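Adhesion and penetration protein autotransporter (Haemophilus influenzae, PDB 3SYJ) promotes adherence to and invasion of host cells, mediates aggregation between bacteria, and is probably a serine protease, through a passenger domain that is largely beta-helical. Local coordinates at residues C673-S676 with L681-C684; K586-G591 with Q669-T674; F489-N494 with K530-K535; V617-W622 with V641-S646. All blocks are in the same frame, centred on the assembly; numbering follows the deposited sequence.

Contact 1 of 4, residues C673-S676 with L681-C684; sequences CTRS and LTTC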
loop_
_atom_site.group_PDB
_atom_site.type_symbol
_atom_site.label_atom_id
_atom_site.label_comp_id
_atom_site.label_asym_id
_atom_site.label_seq_id
_atom_site.Cartn_x
_atom_site.Cartn_y
_atom_site.Cartn_z
ATOM N N CYS A 673 14.884 2.530 36.980
ATOM C CA CYS A 673 14.285 3.433 37.954
ATOM C C CYS A 673 13.225 2.728 38.776
ATOM O O CYS A 673 12.275 2.178 38.225
ATOM C CB CYS A 673 13.643 4.627 37.249
ATOM S SG CYS A 673 14.814 5.833 36.673
ATOM N N THR A 674 13.377 2.764 40.095
ATOM C CA THR A 674 12.411 2.139 40.995
ATOM C C THR A 674 12.188 3.027 42.204
ATOM O O THR A 674 13.114 3.700 42.668
ATOM C CB THR A 674 12.914 0.775 41.510
ATOM O OG1 THR A 674 14.168 0.960 42.170
ATOM C CG2 THR A 674 13.091 -0.210 40.371
ATOM N N ARG A 675 10.955 3.035 42.708
ATOM C CA ARG A 675 10.629 3.775 43.922
ATOM C C ARG A 675 10.449 2.835 45.115
ATOM O O ARG A 675 9.808 1.792 45.007
ATOM C CB ARG A 675 9.379 4.649 43.747
ATOM C CG ARG A 675 8.783 5.050 45.093
ATOM C CD ARG A 675 8.267 6.478 45.163
ATOM N NE ARG A 675 6.841 6.531 44.893
ATOM C CZ ARG A 675 5.969 7.334 45.500
ATOM N NH1 ARG A 675 6.348 8.175 46.454
ATOM N NH2 ARG A 675 4.691 7.273 45.149
ATOM N N SER A 676 11.021 3.205 46.252
ATOM C CA SER A 676 10.934 2.373 47.439
ATOM C C SER A 676 9.572 2.525 48.085
ATOM O O SER A 676 9.169 3.637 48.418
ATOM C CB SER A 676 12.016 2.767 48.433
ATOM O OG SER A 676 11.687 2.318 49.734
ATOM N N LEU A 681 11.146 7.044 48.304
ATOM C CA LEU A 681 12.266 7.556 47.506
ATOM C C LEU A 681 12.467 6.861 46.157
ATOM O O LEU A 681 12.333 5.645 46.051
ATOM C CB LEU A 681 13.557 7.462 48.303
ATOM C CG LEU A 681 13.794 8.649 49.223
ATOM C CD1 LEU A 681 14.953 8.358 50.164
ATOM C CD2 LEU A 681 14.047 9.904 48.399
ATOM N N THR A 682 12.814 7.631 45.131
ATOM C CA THR A 682 13.038 7.058 43.807
ATOM C C THR A 682 14.525 7.010 43.503
ATOM O O THR A 682 15.243 7.974 43.748
ATOM C CB THR A 682 12.313 7.861 42.702
ATOM O OG1 THR A 682 10.921 7.951 43.021
ATOM C CG2 THR A 682 12.473 7.192 41.338
ATOM N N THR A 683 14.988 5.884 42.978
ATOM C CA THR A 683 16.400 5.732 42.650
ATOM C C THR A 683 16.583 5.279 41.209
ATOM O O THR A 683 15.929 4.339 40.762
ATOM C CB THR A 683 17.072 4.716 43.581
ATOM O OG1 THR A 683 17.018 5.201 44.928
ATOM C CG2 THR A 683 18.518 4.504 43.178
ATOM N N CYS A 684 17.463 5.959 40.482
ATOM C CA CYS A 684 17.802 5.558 39.118
ATOM C C CYS A 684 19.264 5.181 39.057
ATOM O O CYS A 684 20.119 5.971 39.442
ATOM C CB CYS A 684 17.536 6.686 38.124
ATOM S SG CYS A 684 15.800 7.112 37.928
HETATM O O HOH W 1 16.636 1.056 40.554
#
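Cys673 and Cys684 join the two strands of a beta hairpin by a cross-strand disulfide, SG to SG 2.0 Å, set at an antiparallel non-hydrogen-bonded pair. Their backbones draw close at this pair, with Cys673 CA 4.3 Å from Cys684 CA. Each sulfur stands anti to its own carbonyl carbon (chi1 -76° and -66°), which turns the two CB-SG bonds toward one another, and the bridge closes with a torsion of 107° about the S-S bond. This is the tightly packed side of the hairpin: Cys673 and Thr682 both lie on Leu569 of the beta-solenoid, and Thr682 also on Ala538. On the same face the bent chain of Arg675 passes Thr682, CD 3.7 Å from OG1, before its guanidinium leaves for Asn494 O, Asn540 OD1 and Gly680 O.

Thr674 and Thr683 form the hydrogen-bonded pair between these contacts, through Thr674 N to Thr683 O at 3.1 Å and Thr683 N to Thr674 O at 2.9 Å. A third backbone bond, Ser676 N to Leu681 O at 2.8 Å, leads into the turn. Between the two strands, the face bearing Thr674 and Thr683 is looser, although Thr674 also lies on Pro593. Here the two threonine side chains do not touch one another, and a water lies 3.0 Å from Thr674 OG1 while donating a weak bond to Thr683 O at 3.4 Å.

Contact 2 of 4, residues K586-G591 with Q669-T674; sequences KLFFSG and QNTICT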
loop_
_atom_site.group_PDB
_atom_site.type_symbol
_atom_site.label_atom_id
_atom_site.label_comp_id
_atom_site.label_asym_id
_atom_site.label_seq_id
_atom_site.Cartn_x
_atom_site.Cartn_y
_atom_site.Cartn_z
ATOM N N LYS A 586 14.206 13.884 32.351
ATOM C CA LYS A 586 14.122 12.469 32.028
ATOM C C LYS A 586 12.763 11.908 32.409
ATOM O O LYS A 586 12.265 12.157 33.507
ATOM C CB LYS A 586 15.250 11.687 32.711
ATOM C CG LYS A 586 16.637 12.129 32.266
ATOM C CD LYS A 586 17.724 11.228 32.822
ATOM C CE LYS A 586 17.961 11.470 34.306
ATOM N NZ LYS A 586 18.963 12.540 34.556
ATOM N N LEU A 587 12.167 11.157 31.485
ATOM C CA LEU A 587 10.844 10.586 31.689
ATOM C C LEU A 587 10.897 9.076 31.466
ATOM O O LEU A 587 11.233 8.619 30.373
ATOM C CB LEU A 587 9.840 11.240 30.735
ATOM C CG LEU A 587 8.391 10.757 30.770
ATOM C CD1 LEU A 587 7.779 10.981 32.147
ATOM C CD2 LEU A 587 7.580 11.466 29.698
ATOM N N PHE A 588 10.572 8.308 32.505
ATOM C CA PHE A 588 10.642 6.849 32.435
ATOM C C PHE A 588 9.260 6.232 32.470
ATOM O O PHE A 588 8.465 6.530 33.360
ATOM C CB PHE A 588 11.468 6.278 33.599
ATOM C CG PHE A 588 12.949 6.210 33.326
ATOM C CD1 PHE A 588 13.691 7.367 33.171
ATOM C CD2 PHE A 588 13.597 4.991 33.231
ATOM C CE1 PHE A 588 15.054 7.308 32.919
ATOM C CE2 PHE A 588 14.959 4.927 32.984
ATOM C CZ PHE A 588 15.684 6.088 32.832
ATOM N N PHE A 589 8.973 5.381 31.491
ATOM C CA PHE A 589 7.803 4.510 31.541
ATOM C C PHE A 589 8.304 3.139 31.952
ATOM O O PHE A 589 9.136 2.544 31.266
ATOM C CB PHE A 589 7.114 4.423 30.180
ATOM C CG PHE A 589 6.604 5.738 29.668
ATOM C CD1 PHE A 589 5.284 6.110 29.865
ATOM C CD2 PHE A 589 7.443 6.597 28.982
ATOM C CE1 PHE A 589 4.808 7.321 29.387
ATOM C CE2 PHE A 589 6.986 7.804 28.506
ATOM C CZ PHE A 589 5.662 8.172 28.709
ATOM N N SER A 590 7.820 2.638 33.082
ATOM C CA SER A 590 8.404 1.435 33.652
ATOM C C SER A 590 7.371 0.561 34.347
ATOM O O SER A 590 6.320 1.038 34.777
ATOM C CB SER A 590 9.496 1.825 34.656
ATOM O OG SER A 590 10.152 0.680 35.185
ATOM N N GLY A 591 7.678 -0.726 34.449
ATOM C CA GLY A 591 6.969 -1.596 35.363
ATOM C C GLY A 591 7.594 -1.361 36.723
ATOM O O GLY A 591 8.424 -0.463 36.872
ATOM N N GLN A 669 24.379 -3.328 30.963
ATOM C CA GLN A 669 23.807 -2.507 32.011
ATOM C C GLN A 669 22.701 -1.668 31.405
ATOM O O GLN A 669 22.826 -1.183 30.284
ATOM C CB GLN A 669 24.865 -1.608 32.650
ATOM C CG GLN A 669 25.912 -2.378 33.433
ATOM C CD GLN A 669 26.680 -1.506 34.404
ATOM O OE1 GLN A 669 26.837 -0.300 34.192
ATOM N NE2 GLN A 669 27.166 -2.116 35.482
ATOM N N ASN A 670 21.610 -1.522 32.146
ATOM C CA ASN A 670 20.541 -0.616 31.773
ATOM C C ASN A 670 20.232 0.266 32.964
ATOM O O ASN A 670 20.380 -0.161 34.108
ATOM C CB ASN A 670 19.296 -1.395 31.362
ATOM C CG ASN A 670 19.599 -2.482 30.349
ATOM O OD1 ASN A 670 19.439 -2.287 29.147
ATOM N ND2 ASN A 670 20.051 -3.631 30.832
ATOM N N THR A 671 19.820 1.503 32.708
ATOM C CA THR A 671 19.408 2.384 33.793
ATOM C C THR A 671 17.999 2.004 34.258
ATOM O O THR A 671 17.036 2.106 33.501
ATOM C CB THR A 671 19.459 3.869 33.380
ATOM O OG1 THR A 671 20.783 4.200 32.940
ATOM C CG2 THR A 671 19.094 4.753 34.556
ATOM N N ILE A 672 17.884 1.539 35.496
ATOM C CA ILE A 672 16.596 1.098 36.018
ATOM C C ILE A 672 16.112 2.042 37.121
ATOM O O ILE A 672 16.842 2.323 38.073
ATOM C CB ILE A 672 16.673 -0.348 36.559
ATOM C CG1 ILE A 672 17.197 -1.303 35.483
ATOM C CG2 ILE A 672 15.313 -0.813 37.076
ATOM C CD1 ILE A 672 16.382 -1.312 34.218
ATOM N N CYS A 673 14.884 2.530 36.980
ATOM C CA CYS A 673 14.285 3.433 37.954
ATOM C C CYS A 673 13.225 2.728 38.776
ATOM O O CYS A 673 12.275 2.178 38.225
ATOM C CB CYS A 673 13.643 4.627 37.249
ATOM S SG CYS A 673 14.814 5.833 36.673
ATOM N N THR A 674 13.377 2.764 40.095
ATOM C CA THR A 674 12.411 2.139 40.995
ATOM C C THR A 674 12.188 3.027 42.204
ATOM O O THR A 674 13.114 3.700 42.668
ATOM C CB THR A 674 12.914 0.775 41.510
ATOM O OG1 THR A 674 14.168 0.960 42.170
ATOM C CG2 THR A 674 13.091 -0.210 40.371
HETATM O O HOH W 2 12.999 1.529 35.239
HETATM O O HOH W 3 9.878 1.094 38.781
#
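Phe588 offers the flat of its ring to the sulfur of Cys673, and the arrangement illustrates how an aromatic face can seat a disulfide. With CG anti to the carbonyl carbon (chi1 -87°) and the ring rotated to a chi2 of 66°, the ring centroid comes within 3.6 Å of Cys673 SG. The sulfur lies only 7° off the ring normal, so it sits over the centre of the face. The rim serves a different neighbour: Phe588 CE2 comes 3.5 Å from Thr671 O, which lies near the ring plane, while CZ packs 4.0 Å from Thr671 CG2. The contact thus lays the strand of the disulfide hairpin against a strand of the beta-solenoid, with no direct hydrogen bond between the two segments. Water supplies the polar links further along. The hydroxyl of Ser590 stands anti to its own backbone N, beside the carbonyl carbon, and donates to Gly591 O at 2.7 Å. It also accepts from a water at 3.0 Å, and that same water accepts from Cys673 N at 2.8 Å. A second water donates to both Gly591 O and Cys673 O, the latter at 2.7 Å.

Contact 3 of 4, residues F489-N494 with K530-K535; sequences FKRIQN and KLDYRK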
loop_
_atom_site.group_PDB
_atom_site.type_symbol
_atom_site.label_atom_id
_atom_site.label_comp_id
_atom_site.label_asym_id
_atom_site.label_seq_id
_atom_site.Cartn_x
_atom_site.Cartn_y
_atom_site.Cartn_z
ATOM N N PHE A 489 1.457 20.457 39.269
ATOM C CA PHE A 489 2.100 19.920 40.467
ATOM C C PHE A 489 3.613 20.107 40.382
ATOM O O PHE A 489 4.189 20.122 39.289
ATOM C CB PHE A 489 1.841 18.422 40.601
ATOM C CG PHE A 489 0.413 18.054 40.889
ATOM C CD1 PHE A 489 0.008 17.773 42.182
ATOM C CD2 PHE A 489 -0.507 17.933 39.869
ATOM C CE1 PHE A 489 -1.298 17.409 42.457
ATOM C CE2 PHE A 489 -1.819 17.567 40.131
ATOM C CZ PHE A 489 -2.213 17.303 41.425
ATOM N N LYS A 490 4.259 20.241 41.536
ATOM C CA LYS A 490 5.707 20.095 41.599
ATOM C C LYS A 490 6.005 18.601 41.655
ATOM O O LYS A 490 6.638 18.052 40.755
ATOM C CB LYS A 490 6.266 20.822 42.814
ATOM C CG LYS A 490 6.082 22.325 42.730
ATOM C CD LYS A 490 6.393 23.003 44.051
ATOM C CE LYS A 490 5.944 24.456 44.037
ATOM N NZ LYS A 490 5.697 24.954 45.418
ATOM N N ARG A 491 5.526 17.947 42.709
ATOM C CA ARG A 491 5.427 16.491 42.725
ATOM C C ARG A 491 4.034 16.077 43.193
ATOM O O ARG A 491 3.396 16.782 43.983
ATOM C CB ARG A 491 6.502 15.857 43.614
ATOM C CG ARG A 491 6.536 16.364 45.038
ATOM C CD ARG A 491 7.631 15.662 45.866
ATOM N NE ARG A 491 7.099 14.464 46.490
ATOM C CZ ARG A 491 6.614 14.421 47.725
ATOM N NH1 ARG A 491 6.621 15.500 48.496
ATOM N NH2 ARG A 491 6.127 13.287 48.191
ATOM N N ILE A 492 3.548 14.945 42.698
ATOM C CA ILE A 492 2.273 14.424 43.168
ATOM C C ILE A 492 2.534 13.466 44.324
ATOM O O ILE A 492 3.312 12.528 44.191
ATOM C CB ILE A 492 1.499 13.700 42.044
ATOM C CG1 ILE A 492 1.361 14.601 40.813
ATOM C CG2 ILE A 492 0.114 13.279 42.521
ATOM C CD1 ILE A 492 0.849 13.866 39.587
ATOM N N GLN A 493 1.912 13.717 45.470
ATOM C CA GLN A 493 1.993 12.783 46.583
ATOM C C GLN A 493 1.101 11.593 46.285
ATOM O O GLN A 493 -0.111 11.736 46.110
ATOM C CB GLN A 493 1.545 13.442 47.876
ATOM C CG GLN A 493 2.397 14.609 48.288
ATOM C CD GLN A 493 2.126 15.010 49.713
ATOM O OE1 GLN A 493 2.400 14.253 50.639
ATOM N NE2 GLN A 493 1.572 16.208 49.900
ATOM N N ASN A 494 1.708 10.420 46.212
ATOM C CA ASN A 494 0.961 9.216 45.924
ATOM C C ASN A 494 1.672 8.043 46.567
ATOM O O ASN A 494 2.891 8.062 46.716
ATOM C CB ASN A 494 0.828 9.006 44.412
ATOM C CG ASN A 494 2.159 8.728 43.745
ATOM O OD1 ASN A 494 3.006 9.620 43.629
ATOM N ND2 ASN A 494 2.350 7.494 43.293
ATOM N N LYS A 530 12.704 14.766 52.576
ATOM C CA LYS A 530 13.655 14.461 51.517
ATOM C C LYS A 530 13.013 14.350 50.142
ATOM O O LYS A 530 13.658 14.629 49.137
ATOM C CB LYS A 530 14.386 13.153 51.844
ATOM C CG LYS A 530 15.868 13.167 51.502
ATOM C CD LYS A 530 16.609 14.188 52.370
ATOM C CE LYS A 530 18.096 14.265 52.030
ATOM N NZ LYS A 530 18.883 13.063 52.455
ATOM N N LEU A 531 11.752 13.922 50.095
ATOM C CA LEU A 531 11.059 13.737 48.816
ATOM C C LEU A 531 10.971 15.036 48.014
ATOM O O LEU A 531 10.848 15.008 46.794
ATOM C CB LEU A 531 9.651 13.164 49.024
ATOM C CG LEU A 531 9.500 11.646 49.113
ATOM C CD1 LEU A 531 10.268 11.131 50.290
ATOM C CD2 LEU A 531 8.039 11.257 49.245
ATOM N N ASP A 532 11.036 16.168 48.710
ATOM C CA ASP A 532 10.884 17.480 48.083
ATOM C C ASP A 532 12.195 18.045 47.548
ATOM O O ASP A 532 12.209 19.123 46.958
ATOM C CB ASP A 532 10.279 18.475 49.076
ATOM C CG ASP A 532 8.841 18.141 49.430
ATOM O OD1 ASP A 532 8.092 17.717 48.528
ATOM O OD2 ASP A 532 8.453 18.309 50.604
ATOM N N TYR A 533 13.297 17.329 47.747
ATOM C CA TYR A 533 14.597 17.882 47.377
ATOM C C TYR A 533 15.414 16.935 46.524
ATOM O O TYR A 533 16.633 17.084 46.404
ATOM C CB TYR A 533 15.368 18.317 48.624
ATOM C CG TYR A 533 14.579 19.303 49.448
ATOM C CD1 TYR A 533 14.572 20.655 49.131
ATOM C CD2 TYR A 533 13.806 18.878 50.522
ATOM C CE1 TYR A 533 13.839 21.564 49.873
ATOM C CE2 TYR A 533 13.073 19.776 51.272
ATOM C CZ TYR A 533 13.093 21.119 50.940
ATOM O OH TYR A 533 12.363 22.015 51.679
ATOM N N ARG A 534 14.727 15.976 45.912
ATOM C CA ARG A 534 15.372 14.977 45.078
ATOM C C ARG A 534 15.197 15.310 43.603
ATOM O O ARG A 534 14.249 15.988 43.218
ATOM C CB ARG A 534 14.794 13.593 45.377
ATOM C CG ARG A 534 15.222 13.023 46.723
ATOM C CD ARG A 534 16.696 12.645 46.706
ATOM N NE ARG A 534 16.985 11.598 45.726
ATOM C CZ ARG A 534 17.133 10.310 46.027
ATOM N NH1 ARG A 534 17.019 9.905 47.285
ATOM N NH2 ARG A 534 17.397 9.424 45.070
ATOM N N LYS A 535 16.120 14.828 42.780
ATOM C CA LYS A 535 16.041 15.022 41.341
ATOM C C LYS A 535 14.951 14.145 40.747
ATOM O O LYS A 535 14.380 14.472 39.709
ATOM C CB LYS A 535 17.389 14.713 40.686
ATOM C CG LYS A 535 18.420 15.811 40.887
ATOM C CD LYS A 535 19.681 15.590 40.069
ATOM C CE LYS A 535 20.728 14.786 40.826
ATOM N NZ LYS A 535 22.109 15.147 40.359
#
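Arg491 reaches across to Leu531 and Asp532, and its side chain can be followed atom by atom. At CB the chain sets out toward the 530-535 segment, with CG held between the backbone N and the carbonyl carbon (chi1 55°). CG passes at 4.1 Å from Asp532 OD1. CD comes near two oxygens, 3.4 Å from Asp532 OD1 and from Leu531 O alike. The bend at chi3 (-90°) and a near-perpendicular turn about CD-NE together present one face of the guanidinium to Leu531. NE comes next, 3.8 Å from Leu531 CB, and CZ carries that CB almost centrally over the guanidinium plane, 3.5 Å away. The branches then part. NH1 makes the salt bridge to Asp532 OD1 at 2.7 Å, a moderately bent bond (144° at the hydrogen) that meets the oxygen from above the carboxylate plane. NH2 lies by the methyl branch CD2 of Leu531 and forms a salt bridge with Asp90 OD1.

Arg491 itself lies between two strands of the beta-helix, 487-489 and 493-494. The contact therefore ties the loop between strands 510-514 and 536-539 to the body of the beta-helix. A buried cation shared between Asp532 and Asp90, with leucine over one face, is probably balanced by carboxylates from two separate parts of the chain, which would be expected to favour the ionised form of both acids.

Contact 4 of 4, residues V617-W622 with V641-S646; sequences VWDHDW and VSRNVS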
loop_
_atom_site.group_PDB
_atom_site.type_symbol
_atom_site.label_atom_id
_atom_site.label_comp_id
_atom_site.label_asym_id
_atom_site.label_seq_id
_atom_site.Cartn_x
_atom_site.Cartn_y
_atom_site.Cartn_z
ATOM N N VAL A 617 13.054 -6.913 47.642
ATOM C CA VAL A 617 12.749 -6.702 46.236
ATOM C C VAL A 617 13.376 -7.807 45.394
ATOM O O VAL A 617 14.586 -7.997 45.454
ATOM C CB VAL A 617 13.308 -5.360 45.772
ATOM C CG1 VAL A 617 13.150 -5.215 44.270
ATOM C CG2 VAL A 617 12.618 -4.221 46.514
ATOM N N TRP A 618 12.565 -8.539 44.625
ATOM C CA TRP A 618 13.085 -9.626 43.782
ATOM C C TRP A 618 13.213 -9.195 42.328
ATOM O O TRP A 618 12.228 -8.810 41.699
ATOM C CB TRP A 618 12.219 -10.891 43.864
ATOM C CG TRP A 618 12.040 -11.443 45.252
ATOM C CD1 TRP A 618 12.821 -11.191 46.344
ATOM C CD2 TRP A 618 11.026 -12.362 45.688
ATOM N NE1 TRP A 618 12.349 -11.881 47.433
ATOM C CE2 TRP A 618 11.248 -12.609 47.059
ATOM C CE3 TRP A 618 9.952 -12.997 45.056
ATOM C CZ2 TRP A 618 10.434 -13.459 47.811
ATOM C CZ3 TRP A 618 9.143 -13.844 45.806
ATOM C CH2 TRP A 618 9.389 -14.066 47.168
ATOM N N ASP A 619 14.426 -9.288 41.795
ATOM C CA ASP A 619 14.748 -8.772 40.465
ATOM C C ASP A 619 14.021 -9.506 39.328
ATOM O O ASP A 619 13.876 -8.967 38.232
ATOM C CB ASP A 619 16.273 -8.818 40.249
ATOM C CG ASP A 619 16.780 -7.703 39.345
ATOM O OD1 ASP A 619 16.093 -6.665 39.204
ATOM O OD2 ASP A 619 17.886 -7.864 38.788
ATOM N N HIS A 620 13.578 -10.735 39.586
ATOM C CA HIS A 620 12.856 -11.527 38.590
ATOM C C HIS A 620 11.344 -11.452 38.784
ATOM O O HIS A 620 10.579 -12.050 38.026
ATOM C CB HIS A 620 13.275 -12.991 38.678
ATOM C CG HIS A 620 12.812 -13.670 39.930
ATOM N ND1 HIS A 620 13.566 -13.699 41.084
ATOM C CD2 HIS A 620 11.664 -14.332 40.214
ATOM C CE1 HIS A 620 12.904 -14.352 42.024
ATOM N NE2 HIS A 620 11.746 -14.743 41.523
ATOM N N ASP A 621 10.913 -10.735 39.815
ATOM C CA ASP A 621 9.503 -10.685 40.178
ATOM C C ASP A 621 9.002 -9.240 40.106
ATOM O O ASP A 621 8.997 -8.514 41.107
ATOM C CB ASP A 621 9.318 -11.269 41.584
ATOM C CG ASP A 621 7.888 -11.209 42.062
ATOM O OD1 ASP A 621 6.986 -11.018 41.229
ATOM O OD2 ASP A 621 7.660 -11.357 43.280
ATOM N N TRP A 622 8.606 -8.831 38.900
ATOM C CA TRP A 622 8.113 -7.479 38.630
ATOM C C TRP A 622 6.693 -7.508 38.077
ATOM O O TRP A 622 6.266 -8.504 37.493
ATOM C CB TRP A 622 9.014 -6.778 37.609
ATOM C CG TRP A 622 10.213 -6.128 38.210
ATOM C CD1 TRP A 622 11.079 -6.676 39.116
ATOM C CD2 TRP A 622 10.701 -4.806 37.935
ATOM N NE1 TRP A 622 12.061 -5.769 39.432
ATOM C CE2 TRP A 622 11.854 -4.617 38.720
ATOM C CE3 TRP A 622 10.266 -3.762 37.109
ATOM C CZ2 TRP A 622 12.586 -3.428 38.698
ATOM C CZ3 TRP A 622 10.991 -2.584 37.091
ATOM C CH2 TRP A 622 12.139 -2.428 37.879
ATOM N N VAL A 641 11.544 4.061 27.757
ATOM C CA VAL A 641 10.617 2.977 28.073
ATOM C C VAL A 641 11.440 1.791 28.565
ATOM O O VAL A 641 12.200 1.192 27.802
ATOM C CB VAL A 641 9.769 2.574 26.859
ATOM C CG1 VAL A 641 8.728 1.534 27.252
ATOM C CG2 VAL A 641 9.102 3.805 26.247
ATOM N N SER A 642 11.289 1.467 29.848
ATOM C CA SER A 642 12.210 0.565 30.534
ATOM C C SER A 642 11.526 -0.781 30.757
ATOM O O SER A 642 10.532 -1.093 30.101
ATOM C CB SER A 642 12.549 1.114 31.928
ATOM O OG SER A 642 13.648 0.429 32.508
ATOM N N ARG A 643 12.062 -1.576 31.680
ATOM C CA ARG A 643 11.741 -2.999 31.791
ATOM C C ARG A 643 10.334 -3.225 32.313
ATOM O O ARG A 643 9.783 -2.383 33.020
ATOM C CB ARG A 643 12.749 -3.723 32.688
ATOM C CG ARG A 643 12.942 -3.101 34.074
ATOM C CD ARG A 643 13.743 -4.030 34.990
ATOM N NE ARG A 643 13.007 -5.260 35.268
ATOM C CZ ARG A 643 13.412 -6.206 36.111
ATOM N NH1 ARG A 643 14.558 -6.070 36.773
ATOM N NH2 ARG A 643 12.668 -7.293 36.290
ATOM N N ASN A 644 9.771 -4.378 31.966
ATOM C CA ASN A 644 8.423 -4.756 32.376
ATOM C C ASN A 644 7.336 -3.776 31.931
ATOM O O ASN A 644 6.402 -3.465 32.675
ATOM C CB ASN A 644 8.361 -5.043 33.878
ATOM C CG ASN A 644 9.282 -6.188 34.286
ATOM O OD1 ASN A 644 10.402 -5.955 34.741
ATOM N ND2 ASN A 644 8.822 -7.433 34.099
ATOM N N VAL A 645 7.471 -3.294 30.703
ATOM C CA VAL A 645 6.386 -2.603 30.035
ATOM C C VAL A 645 5.894 -3.544 28.947
ATOM O O VAL A 645 6.607 -3.816 27.977
ATOM C CB VAL A 645 6.837 -1.275 29.399
ATOM C CG1 VAL A 645 5.677 -0.628 28.663
ATOM C CG2 VAL A 645 7.406 -0.330 30.462
ATOM N N SER A 646 4.686 -4.067 29.128
ATOM C CA SER A 646 4.132 -5.024 28.185
ATOM C C SER A 646 3.925 -4.364 26.839
ATOM O O SER A 646 4.226 -4.939 25.796
ATOM C CB SER A 646 2.804 -5.574 28.697
ATOM O OG SER A 646 3.014 -6.443 29.789
HETATM O O HOH W 4 10.121 -9.313 36.036
#
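Arg643 and Trp622 are brought face to face by their torsions. Arg643 CG lies between the backbone N and the carbonyl carbon (chi1 53°), and the chain folds at chi3, while Trp622 swings its indole beside its own backbone N (chi1 -84°). The guanidinium lies flat on the indole, planes 7° apart, with Arg643 CZ 3.5 Å from the centroid of the five-membered ring in a cation-pi contact. Over the same face, Arg643 CD lies above the six-membered ring, 3.8 Å from its centroid, as a CH-pi contact.

At the guanidinium edge, NH2 donates to Asp619 O at 2.8 Å, almost in its own plane, and NH1 makes a salt bridge to Asp619 OD1 at 2.9 Å, meeting that oxygen from above the carboxylate plane. Arg643 NE donates to Asn644 OD1 at 2.7 Å, nearly along the amide C=O. These bonds fix the guanidinium's rotation over the ring. Asn644 OD1 also lies 3.2 Å from Trp622 CE3. A water accepts from Asn644 ND2 at 3.0 Å and weakly from Trp622 N and Arg643 NH2.

Asp619 belongs to the type I turn Trp618-Asp621, which leads into strand 622-629. Around it, Val694 of helix 692-697 touches Asp619 and Arg643, Ile672 of the hairpin strand 669-675 packs on Trp622 and Arg643, and the solenoid strand 586-593 meets Trp622 through Ser590 and Pro593.

In the fold
From the N terminus, contact 3 comes first, tying the 530-535 loop back to the beta-helix before any other contact opens. Contact 2 opens at 586-591 and closes only at 669-674, seating the hairpin on the solenoid; within that span contact 4 opens and closes, joining the turn before strand 622-629 to 641-646. Contact 1 starts where contact 2 ends, sharing Cys673 and Thr674, and closes the hairpin itself at 681-684. Contacts 1 and 3 touch through Arg675 and Asn494, while Phe589 and Gly591 of contact 2 bond to the backbone of Ser642 and Arg643 in contact 4. Contacts 3 and 4 do not touch, their centres about 23 Å apart, and the hairpin lies between them.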